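Enterotoxin type A (Staphylococcus aureus, PDB 1ESF) acts as a superantigen that binds MHC class II and T-cell receptors, activating T cells, and causes staphylococcal food poisoning. Local coordinates at residues R181-F186 with D227-T232; K27-Y32 with T208-Y213; E17-A22 with Q202-N207. All blocks are in the same frame, centred on the assembly; numbering follows the deposited sequence.

Contact 1. Residues R181-F186 with D227-T232; sequences RGLIVF and DIYLYT. With CD (cadmium ion), chain C.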
loop_
_atom_site.group_PDB
_atom_site.type_symbol
_atom_site.label_atom_id
_atom_site.label_comp_id
_atom_site.label_asym_id
_atom_site.label_seq_id
_atom_site.Cartn_x
_atom_site.Cartn_y
_atom_site.Cartn_z
ATOM N N ARG A 181 -10.518 13.232 -8.135
ATOM C CA ARG A 181 -9.062 13.411 -7.996
ATOM C C ARG A 181 -8.645 13.316 -6.519
ATOM O O ARG A 181 -9.406 13.658 -5.599
ATOM C CB ARG A 181 -8.618 14.766 -8.539
ATOM C CG ARG A 181 -8.685 14.863 -10.025
ATOM C CD ARG A 181 -8.284 16.288 -10.506
ATOM N NE ARG A 181 -9.066 17.338 -9.848
ATOM C CZ ARG A 181 -8.570 18.481 -9.368
ATOM N NH1 ARG A 181 -7.260 18.760 -9.450
ATOM N NH2 ARG A 181 -9.408 19.363 -8.833
ATOM N N GLY A 182 -7.425 12.861 -6.281
ATOM C CA GLY A 182 -6.966 12.781 -4.911
ATOM C C GLY A 182 -5.494 12.482 -4.811
ATOM O O GLY A 182 -4.928 11.890 -5.717
ATOM N N LEU A 183 -4.902 12.842 -3.680
ATOM C CA LEU A 183 -3.481 12.632 -3.446
ATOM C C LEU A 183 -3.302 12.214 -2.016
ATOM O O LEU A 183 -3.996 12.767 -1.147
ATOM C CB LEU A 183 -2.721 13.958 -3.661
ATOM C CG LEU A 183 -1.208 13.914 -3.513
ATOM C CD1 LEU A 183 -0.608 13.115 -4.629
ATOM C CD2 LEU A 183 -0.699 15.345 -3.517
ATOM N N ILE A 184 -2.470 11.190 -1.767
ATOM C CA ILE A 184 -2.163 10.808 -0.396
ATOM C C ILE A 184 -0.660 11.116 -0.178
ATOM O O ILE A 184 0.165 10.839 -1.049
ATOM C CB ILE A 184 -2.526 9.345 -0.048
ATOM C CG1 ILE A 184 -2.368 9.137 1.464
ATOM C CG2 ILE A 184 -1.758 8.346 -0.948
ATOM C CD1 ILE A 184 -3.056 7.850 1.986
ATOM N N VAL A 185 -0.355 11.804 0.912
ATOM C CA VAL A 185 1.021 12.151 1.265
ATOM C C VAL A 185 1.380 11.631 2.657
ATOM O O VAL A 185 0.661 11.890 3.626
ATOM C CB VAL A 185 1.261 13.682 1.276
ATOM C CG1 VAL A 185 2.758 14.002 1.617
ATOM C CG2 VAL A 185 0.889 14.301 -0.085
ATOM N N PHE A 186 2.483 10.874 2.752
ATOM C CA PHE A 186 2.993 10.337 4.031
ATOM C C PHE A 186 4.020 11.392 4.451
ATOM O O PHE A 186 5.149 11.459 3.961
ATOM C CB PHE A 186 3.615 8.963 3.812
ATOM C CG PHE A 186 2.645 7.969 3.232
ATOM C CD1 PHE A 186 2.431 7.923 1.865
ATOM C CD2 PHE A 186 1.830 7.210 4.070
ATOM C CE1 PHE A 186 1.379 7.147 1.329
ATOM C CE2 PHE A 186 0.793 6.445 3.575
ATOM C CZ PHE A 186 0.556 6.410 2.183
ATOM N N ASP A 227 -1.398 13.228 5.043
ATOM C CA ASP A 227 -2.246 14.308 4.513
ATOM C C ASP A 227 -2.974 13.747 3.326
ATOM O O ASP A 227 -2.352 13.159 2.437
ATOM C CB ASP A 227 -1.425 15.471 4.029
ATOM C CG ASP A 227 -0.629 16.067 5.111
ATOM O OD1 ASP A 227 -1.200 16.409 6.163
ATOM O OD2 ASP A 227 0.574 16.202 4.901
ATOM N N ILE A 228 -4.289 13.879 3.312
ATOM C CA ILE A 228 -5.090 13.359 2.189
ATOM C C ILE A 228 -5.876 14.528 1.576
ATOM O O ILE A 228 -6.511 15.274 2.316
ATOM C CB ILE A 228 -6.100 12.199 2.608
ATOM C CG1 ILE A 228 -5.321 11.001 3.230
ATOM C CG2 ILE A 228 -6.946 11.777 1.375
ATOM C CD1 ILE A 228 -6.182 9.847 3.757
ATOM N N TYR A 229 -5.741 14.707 0.256
ATOM C CA TYR A 229 -6.415 15.773 -0.523
ATOM C C TYR A 229 -7.400 15.134 -1.551
ATOM O O TYR A 229 -6.977 14.436 -2.491
ATOM C CB TYR A 229 -5.367 16.641 -1.268
ATOM C CG TYR A 229 -4.264 17.203 -0.385
ATOM C CD1 TYR A 229 -4.477 18.360 0.406
ATOM C CD2 TYR A 229 -3.034 16.570 -0.301
ATOM C CE1 TYR A 229 -3.482 18.861 1.266
ATOM C CE2 TYR A 229 -2.043 17.052 0.560
ATOM C CZ TYR A 229 -2.275 18.183 1.344
ATOM O OH TYR A 229 -1.340 18.555 2.294
ATOM N N LEU A 230 -8.702 15.354 -1.366
ATOM C CA LEU A 230 -9.692 14.784 -2.269
ATOM C C LEU A 230 -10.505 15.902 -2.947
ATOM O O LEU A 230 -10.759 16.969 -2.332
ATOM C CB LEU A 230 -10.618 13.849 -1.491
ATOM C CG LEU A 230 -10.050 12.728 -0.606
ATOM C CD1 LEU A 230 -11.229 12.074 0.122
ATOM C CD2 LEU A 230 -9.268 11.731 -1.448
ATOM N N TYR A 231 -10.857 15.672 -4.215
ATOM C CA TYR A 231 -11.623 16.652 -5.008
ATOM C C TYR A 231 -12.747 15.988 -5.749
ATOM O O TYR A 231 -12.553 14.943 -6.349
ATOM C CB TYR A 231 -10.746 17.335 -6.043
ATOM C CG TYR A 231 -9.516 17.956 -5.443
ATOM C CD1 TYR A 231 -9.570 19.211 -4.825
ATOM C CD2 TYR A 231 -8.308 17.268 -5.445
ATOM C CE1 TYR A 231 -8.428 19.765 -4.231
ATOM C CE2 TYR A 231 -7.172 17.799 -4.848
ATOM C CZ TYR A 231 -7.235 19.039 -4.254
ATOM O OH TYR A 231 -6.082 19.565 -3.697
ATOM N N THR A 232 -13.874 16.699 -5.830
ATOM C CA THR A 232 -15.082 16.213 -6.501
ATOM C C THR A 232 -15.202 16.636 -7.970
ATOM O O THR A 232 -16.173 16.366 -8.650
ATOM C CB THR A 232 -16.318 16.548 -5.687
ATOM O OG1 THR A 232 -16.314 17.941 -5.404
ATOM C CG2 THR A 232 -16.307 15.778 -4.357
HETATM CD CD CD C . 1.426 17.660 6.634
#
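Arg181 to Val185 and Asp227 to Tyr231 run antiparallel, 4.6 Å apart at the closest approach of their axes, as neighbouring strands of the beta-grasp domain. Arg181 with Tyr231, Leu183 with Tyr229 and Val185 with Asp227 are hydrogen-bonded pairs, each joined by two backbone bonds. Between them, Gly182 with Leu230 and Ile184 with Ile228 form the non-hydrogen-bonded pairs, and at the glycine the strands draw in to 4.3 Å between the CA atoms of Gly182 and Leu230.

The alternation sorts the side chains into two distinct faces. On one, Ile184 and Ile228 lie side by side and point the same way, CG1 to CG1 at 3.9 Å, and Ile184 continues onto Ala159 of helix 152-167. The other face is mixed, carrying Arg181, Leu183, Val185, Asp227 and the two tyrosines. Arg181, bent at chi3 (-54°), lays its guanidinium on the Tyr231 ring with planes 22° apart and centres 4.5 Å apart, an off-centre cation-pi stack. Its NE forms a salt bridge with the terminal carboxylate of Ser233 and its NH2 bonds to Asn8, which would fix the rotation of the group. Leu183 lies alongside the Tyr229 ring, whose edge receives Val185 CG2 at 4.1 Å from Tyr229 CE2. The hydroxyls of Tyr229 and Tyr231 are tied to Glu2 N and Ser4 O.

Asp227 OD1 is held by Asn128 ND2. Cadmium here occupies the site of the physiological zinc, whose ligands His187, His225 and Asp227 it shares; Ser1 also binds it, and Asp227 OD2 lies 2.4 Å from the ion.

Contact 2. Residues K27-Y32 with T208-Y213; sequences KQIYYY and TLLRIY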
loop_
_atom_site.group_PDB
_atom_site.type_symbol
_atom_site.label_atom_id
_atom_site.label_comp_id
_atom_site.label_asym_id
_atom_site.label_seq_id
_atom_site.Cartn_x
_atom_site.Cartn_y
_atom_site.Cartn_z
ATOM N N LYS A 27 -10.860 -1.084 -6.193
ATOM C CA LYS A 27 -11.765 -1.316 -5.060
ATOM C C LYS A 27 -11.536 -2.740 -4.486
ATOM O O LYS A 27 -11.554 -2.956 -3.279
ATOM C CB LYS A 27 -13.211 -1.122 -5.506
ATOM C CG LYS A 27 -14.183 -1.478 -4.418
ATOM C CD LYS A 27 -15.638 -1.294 -4.831
ATOM C CE LYS A 27 -16.496 -1.376 -3.565
ATOM N NZ LYS A 27 -17.886 -0.989 -3.861
ATOM N N GLN A 28 -11.278 -3.706 -5.357
ATOM C CA GLN A 28 -11.013 -5.081 -4.917
ATOM C C GLN A 28 -9.756 -5.103 -4.057
ATOM O O GLN A 28 -9.758 -5.641 -2.971
ATOM C CB GLN A 28 -10.787 -6.002 -6.117
ATOM C CG GLN A 28 -11.243 -7.448 -5.900
ATOM C CD GLN A 28 -12.777 -7.583 -5.914
ATOM O OE1 GLN A 28 -13.476 -7.044 -6.794
ATOM N NE2 GLN A 28 -13.304 -8.283 -4.924
ATOM N N ILE A 29 -8.673 -4.509 -4.541
ATOM C CA ILE A 29 -7.431 -4.473 -3.776
ATOM C C ILE A 29 -7.524 -3.773 -2.418
ATOM O O ILE A 29 -7.091 -4.333 -1.390
ATOM C CB ILE A 29 -6.254 -3.824 -4.596
ATOM C CG1 ILE A 29 -5.843 -4.742 -5.751
ATOM C CG2 ILE A 29 -5.091 -3.513 -3.675
ATOM C CD1 ILE A 29 -5.068 -4.034 -6.880
ATOM N N TYR A 30 -8.076 -2.564 -2.393
ATOM C CA TYR A 30 -8.097 -1.800 -1.164
ATOM C C TYR A 30 -9.240 -2.037 -0.255
ATOM O O TYR A 30 -9.262 -1.505 0.844
ATOM C CB TYR A 30 -7.976 -0.295 -1.457
ATOM C CG TYR A 30 -6.622 0.048 -2.021
ATOM C CD1 TYR A 30 -5.492 0.165 -1.188
ATOM C CD2 TYR A 30 -6.449 0.180 -3.401
ATOM C CE1 TYR A 30 -4.261 0.396 -1.708
ATOM C CE2 TYR A 30 -5.206 0.412 -3.930
ATOM C CZ TYR A 30 -4.131 0.513 -3.077
ATOM O OH TYR A 30 -2.934 0.730 -3.666
ATOM N N TYR A 31 -10.169 -2.874 -0.676
ATOM C CA TYR A 31 -11.314 -3.098 0.138
ATOM C C TYR A 31 -11.673 -4.563 0.379
ATOM O O TYR A 31 -11.995 -4.927 1.520
ATOM C CB TYR A 31 -12.482 -2.336 -0.462
ATOM C CG TYR A 31 -13.617 -2.146 0.471
ATOM C CD1 TYR A 31 -13.478 -1.406 1.641
ATOM C CD2 TYR A 31 -14.856 -2.653 0.168
ATOM C CE1 TYR A 31 -14.571 -1.167 2.484
ATOM C CE2 TYR A 31 -15.955 -2.422 1.013
ATOM C CZ TYR A 31 -15.803 -1.683 2.148
ATOM O OH TYR A 31 -16.909 -1.459 2.911
ATOM N N TYR A 32 -11.640 -5.388 -0.664
ATOM C CA TYR A 32 -12.030 -6.822 -0.554
ATOM C C TYR A 32 -10.918 -7.833 -0.421
ATOM O O TYR A 32 -11.185 -8.912 0.090
ATOM C CB TYR A 32 -12.859 -7.301 -1.737
ATOM C CG TYR A 32 -14.148 -6.620 -1.854
ATOM C CD1 TYR A 32 -15.057 -6.667 -0.815
ATOM C CD2 TYR A 32 -14.444 -5.846 -2.974
ATOM C CE1 TYR A 32 -16.254 -5.945 -0.874
ATOM C CE2 TYR A 32 -15.605 -5.128 -3.040
ATOM C CZ TYR A 32 -16.506 -5.186 -1.986
ATOM O OH TYR A 32 -17.665 -4.498 -2.057
ATOM N N THR A 208 -0.183 -5.384 -12.059
ATOM C CA THR A 208 0.437 -4.097 -12.362
ATOM C C THR A 208 -0.008 -2.957 -11.462
ATOM O O THR A 208 0.723 -1.978 -11.303
ATOM C CB THR A 208 0.268 -3.642 -13.864
ATOM O OG1 THR A 208 -1.130 -3.475 -14.195
ATOM C CG2 THR A 208 0.925 -4.663 -14.821
ATOM N N LEU A 209 -1.197 -3.056 -10.873
ATOM C CA LEU A 209 -1.706 -1.967 -10.021
ATOM C C LEU A 209 -0.909 -1.876 -8.753
ATOM O O LEU A 209 -0.676 -0.788 -8.234
ATOM C CB LEU A 209 -3.203 -2.140 -9.711
ATOM C CG LEU A 209 -4.170 -1.866 -10.864
ATOM C CD1 LEU A 209 -5.504 -2.420 -10.491
ATOM C CD2 LEU A 209 -4.257 -0.406 -11.229
ATOM N N LEU A 210 -0.415 -3.028 -8.323
ATOM C CA LEU A 210 0.368 -3.143 -7.098
ATOM C C LEU A 210 1.869 -2.922 -7.227
ATOM O O LEU A 210 2.568 -2.970 -6.234
ATOM C CB LEU A 210 0.097 -4.509 -6.456
ATOM C CG LEU A 210 -1.351 -4.735 -5.995
ATOM C CD1 LEU A 210 -1.500 -6.107 -5.494
ATOM C CD2 LEU A 210 -1.675 -3.808 -4.857
ATOM N N ARG A 211 2.375 -2.661 -8.428
ATOM C CA ARG A 211 3.813 -2.485 -8.586
ATOM C C ARG A 211 4.367 -1.258 -7.897
ATOM O O ARG A 211 5.580 -1.128 -7.717
ATOM C CB ARG A 211 4.204 -2.462 -10.045
ATOM C CG ARG A 211 4.221 -3.783 -10.665
ATOM C CD ARG A 211 5.286 -3.802 -11.742
ATOM N NE ARG A 211 4.922 -4.687 -12.848
ATOM C CZ ARG A 211 5.665 -5.707 -13.279
ATOM N NH1 ARG A 211 6.845 -5.997 -12.685
ATOM N NH2 ARG A 211 5.221 -6.414 -14.330
ATOM N N ILE A 212 3.472 -0.331 -7.577
ATOM C CA ILE A 212 3.849 0.868 -6.857
ATOM C C ILE A 212 4.503 0.536 -5.517
ATOM O O ILE A 212 5.202 1.364 -4.961
ATOM C CB ILE A 212 2.648 1.854 -6.668
ATOM C CG1 ILE A 212 1.570 1.312 -5.707
ATOM C CG2 ILE A 212 2.021 2.131 -8.043
ATOM C CD1 ILE A 212 0.634 2.429 -5.061
ATOM N N TYR A 213 4.295 -0.679 -5.008
ATOM C CA TYR A 213 4.891 -1.061 -3.735
ATOM C C TYR A 213 6.141 -1.902 -3.920
ATOM O O TYR A 213 6.756 -2.279 -2.919
ATOM C CB TYR A 213 3.909 -1.855 -2.862
ATOM C CG TYR A 213 2.616 -1.137 -2.587
ATOM C CD1 TYR A 213 2.626 0.147 -2.055
ATOM C CD2 TYR A 213 1.386 -1.728 -2.901
ATOM C CE1 TYR A 213 1.478 0.813 -1.840
ATOM C CE2 TYR A 213 0.221 -1.071 -2.692
ATOM C CZ TYR A 213 0.271 0.203 -2.162
ATOM O OH TYR A 213 -0.875 0.903 -1.927
HETATM O O HOH W 1 -2.374 0.738 -6.586
#
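Tyr30 and Tyr213 approach from opposite directions and meet through their hydroxyls, OH to OH at 2.7 Å. The Tyr213 oxygen lies in the plane of the Tyr30 ring, so the contact is made by the hydroxyls and the edge of the Tyr30 ring. Tyr213 OH also bonds to Asp156 of helix 152-167, and Tyr30 OH has a second partner in a water 3.0 Å away. That water donates to Leu209 O at 2.8 Å, adding an indirect link between the segments.

Beside this polar pair runs an apolar one. Ile29 and Leu210 reach toward each other tip to tip, with Ile29 CG2 3.6 Å from Leu210 CD2. The other branch of Ile29, with CG1 set beside the backbone N (chi1 -69°), carries CD1 across Leu209, 3.9 Å from its CB. Ile29 CG2 also lies over one face of the Tyr30 ring, toward its rim, so Ile29 touches both Leu210 and its own neighbour Tyr30.

Helix 22-32 packs here on residues 208-213 of the beta-grasp part, while Leu210 goes on to touch Tyr108 in strand 104-113 of the OB-fold part. The contact lies where the two parts meet, consistent with the two-domain staphylococcal and streptococcal superantigen fold.

Contact 3. Residues E17-A22 with Q202-N207; sequences ELQGTA and QGQYSN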
loop_
_atom_site.group_PDB
_atom_site.type_symbol
_atom_site.label_atom_id
_atom_site.label_comp_id
_atom_site.label_asym_id
_atom_site.label_seq_id
_atom_site.Cartn_x
_atom_site.Cartn_y
_atom_site.Cartn_z
ATOM N N GLU A 17 -10.604 8.929 -16.342
ATOM C CA GLU A 17 -9.550 8.439 -17.243
ATOM C C GLU A 17 -9.145 6.959 -17.022
ATOM O O GLU A 17 -8.141 6.524 -17.573
ATOM C CB GLU A 17 -8.283 9.308 -17.121
ATOM C CG GLU A 17 -8.371 10.774 -17.638
ATOM C CD GLU A 17 -7.118 11.621 -17.270
ATOM O OE1 GLU A 17 -5.966 11.152 -17.484
ATOM O OE2 GLU A 17 -7.288 12.756 -16.766
ATOM N N LEU A 18 -9.871 6.198 -16.196
ATOM C CA LEU A 18 -9.540 4.790 -15.960
ATOM C C LEU A 18 -10.222 3.876 -16.967
ATOM O O LEU A 18 -11.451 3.740 -16.987
ATOM C CB LEU A 18 -9.887 4.353 -14.538
ATOM C CG LEU A 18 -9.003 4.892 -13.412
ATOM C CD1 LEU A 18 -9.398 4.239 -12.057
ATOM C CD2 LEU A 18 -7.542 4.612 -13.723
ATOM N N GLN A 19 -9.386 3.250 -17.795
ATOM C CA GLN A 19 -9.806 2.343 -18.866
ATOM C C GLN A 19 -10.139 0.930 -18.389
ATOM O O GLN A 19 -9.283 0.178 -17.908
ATOM C CB GLN A 19 -8.747 2.313 -19.989
ATOM C CG GLN A 19 -7.932 1.013 -20.165
ATOM C CD GLN A 19 -8.627 -0.012 -21.051
ATOM O OE1 GLN A 19 -9.736 -0.448 -20.751
ATOM N NE2 GLN A 19 -7.975 -0.404 -22.142
ATOM N N GLY A 20 -11.413 0.601 -18.514
ATOM C CA GLY A 20 -11.905 -0.704 -18.136
ATOM C C GLY A 20 -12.211 -0.999 -16.675
ATOM O O GLY A 20 -12.943 -0.266 -15.953
ATOM N N THR A 21 -11.659 -2.153 -16.292
ATOM C CA THR A 21 -11.801 -2.750 -14.987
ATOM C C THR A 21 -10.829 -2.316 -13.937
ATOM O O THR A 21 -10.842 -2.889 -12.864
ATOM C CB THR A 21 -11.694 -4.278 -15.079
ATOM O OG1 THR A 21 -10.421 -4.634 -15.639
ATOM C CG2 THR A 21 -12.803 -4.838 -15.930
ATOM N N ALA A 22 -9.980 -1.341 -14.235
ATOM C CA ALA A 22 -9.013 -0.872 -13.256
ATOM C C ALA A 22 -9.731 -0.337 -12.013
ATOM O O ALA A 22 -9.341 -0.668 -10.907
ATOM C CB ALA A 22 -8.111 0.186 -13.857
ATOM N N GLN A 202 -1.225 2.083 -12.888
ATOM C CA GLN A 202 -1.118 1.646 -14.276
ATOM C C GLN A 202 -1.603 0.188 -14.465
ATOM O O GLN A 202 -1.458 -0.648 -13.563
ATOM C CB GLN A 202 0.359 1.830 -14.733
ATOM C CG GLN A 202 0.905 3.330 -14.867
ATOM C CD GLN A 202 0.324 4.157 -16.072
ATOM O OE1 GLN A 202 0.846 4.110 -17.207
ATOM N NE2 GLN A 202 -0.736 4.939 -15.802
ATOM N N GLY A 203 -2.165 -0.104 -15.640
ATOM C CA GLY A 203 -2.709 -1.429 -15.931
ATOM C C GLY A 203 -4.131 -1.523 -15.359
ATOM O O GLY A 203 -4.676 -0.532 -14.838
ATOM N N GLN A 204 -4.739 -2.702 -15.396
ATOM C CA GLN A 204 -6.095 -2.856 -14.873
ATOM C C GLN A 204 -6.186 -3.989 -13.907
ATOM O O GLN A 204 -7.220 -4.185 -13.317
ATOM C CB GLN A 204 -7.081 -3.176 -16.002
ATOM C CG GLN A 204 -6.883 -2.443 -17.330
ATOM C CD GLN A 204 -7.377 -3.279 -18.513
ATOM O OE1 GLN A 204 -6.633 -4.123 -19.041
ATOM N NE2 GLN A 204 -8.635 -3.052 -18.934
ATOM N N TYR A 205 -5.137 -4.808 -13.848
ATOM C CA TYR A 205 -5.073 -5.972 -12.965
ATOM C C TYR A 205 -4.058 -5.754 -11.867
ATOM O O TYR A 205 -3.136 -4.950 -12.009
ATOM C CB TYR A 205 -4.648 -7.223 -13.738
ATOM C CG TYR A 205 -5.644 -7.655 -14.728
ATOM C CD1 TYR A 205 -6.863 -8.165 -14.308
ATOM C CD2 TYR A 205 -5.450 -7.423 -16.065
ATOM C CE1 TYR A 205 -7.893 -8.413 -15.196
ATOM C CE2 TYR A 205 -6.474 -7.669 -16.983
ATOM C CZ TYR A 205 -7.704 -8.155 -16.537
ATOM O OH TYR A 205 -8.772 -8.327 -17.410
ATOM N N SER A 206 -4.173 -6.572 -10.820
ATOM C CA SER A 206 -3.266 -6.548 -9.658
ATOM C C SER A 206 -1.752 -6.689 -9.974
ATOM O O SER A 206 -0.893 -6.073 -9.313
ATOM C CB SER A 206 -3.686 -7.658 -8.687
ATOM O OG SER A 206 -5.044 -7.581 -8.342
ATOM N N ASN A 207 -1.415 -7.487 -10.977
ATOM C CA ASN A 207 -0.032 -7.651 -11.260
ATOM C C ASN A 207 0.594 -6.353 -11.607
ATOM O O ASN A 207 1.769 -6.153 -11.363
ATOM C CB ASN A 207 0.233 -8.770 -12.265
ATOM C CG ASN A 207 -0.403 -8.541 -13.574
ATOM O OD1 ASN A 207 -1.582 -8.702 -13.734
ATOM N ND2 ASN A 207 0.388 -8.169 -14.540
#
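Gln204 NE2 donates to Gln19 O in the one hydrogen bond that joins the two segments, a weak one at 3.5 Å with an angle of 142° at the hydrogen. The same nitrogen lies 3.4 Å from Gln19 OE1, but the angle is too poor for a bond. The two amides cross with their planes 46° apart rather than pairing flat. Gln204 reaches this place because its chain runs extended beyond CG (chi2 151°), while Gln19 bends at chi2 and brings its own amide round to the partner.

Nearer the backbone the contact is van der Waals in kind. The Ala22 methyl CB sits 3.6 Å from Gly203 O, and Ala22 CA and Gln204 CA approach to 3.9 Å. Thr21 OG1 lies 3.7 Å from Gln204 CB; the contact buries this hydroxyl and the Thr21 backbone N, and neither has a partner in the model. Further into helix 22-32, Asn25 ND2 bonds to Gln204 O, a second polar hold.

At the protein surface, the loop entering helix 22-32 packs beside the turn that leads into helix 206-209, where Tyr205 is at the N-cap position.

Contacts 2 and 3 are neighbours, with centres about 10 Å apart, and touch directly: both use helix 206-209, contact 3 through the residues that lead into it and contact 2 from Leu209 onward. Thr208 OG1 is 2.9 Å from Gln202 O in a probable hydrogen bond, and Leu209 CD2 is 3.6 Å from Gly203 O. Contact 1 stands apart, its centre about 17 Å from that of contact 2 and about 20 Å from that of contact 3, with nearest atoms about 7 Å away in each case. Helix 152-167 spans the gap to contact 2, since Asp156 touches Ile184 and bonds to Tyr213. Of the three, contact 1 alone carries a metal ligand, at the zinc site required for MHC class II interaction.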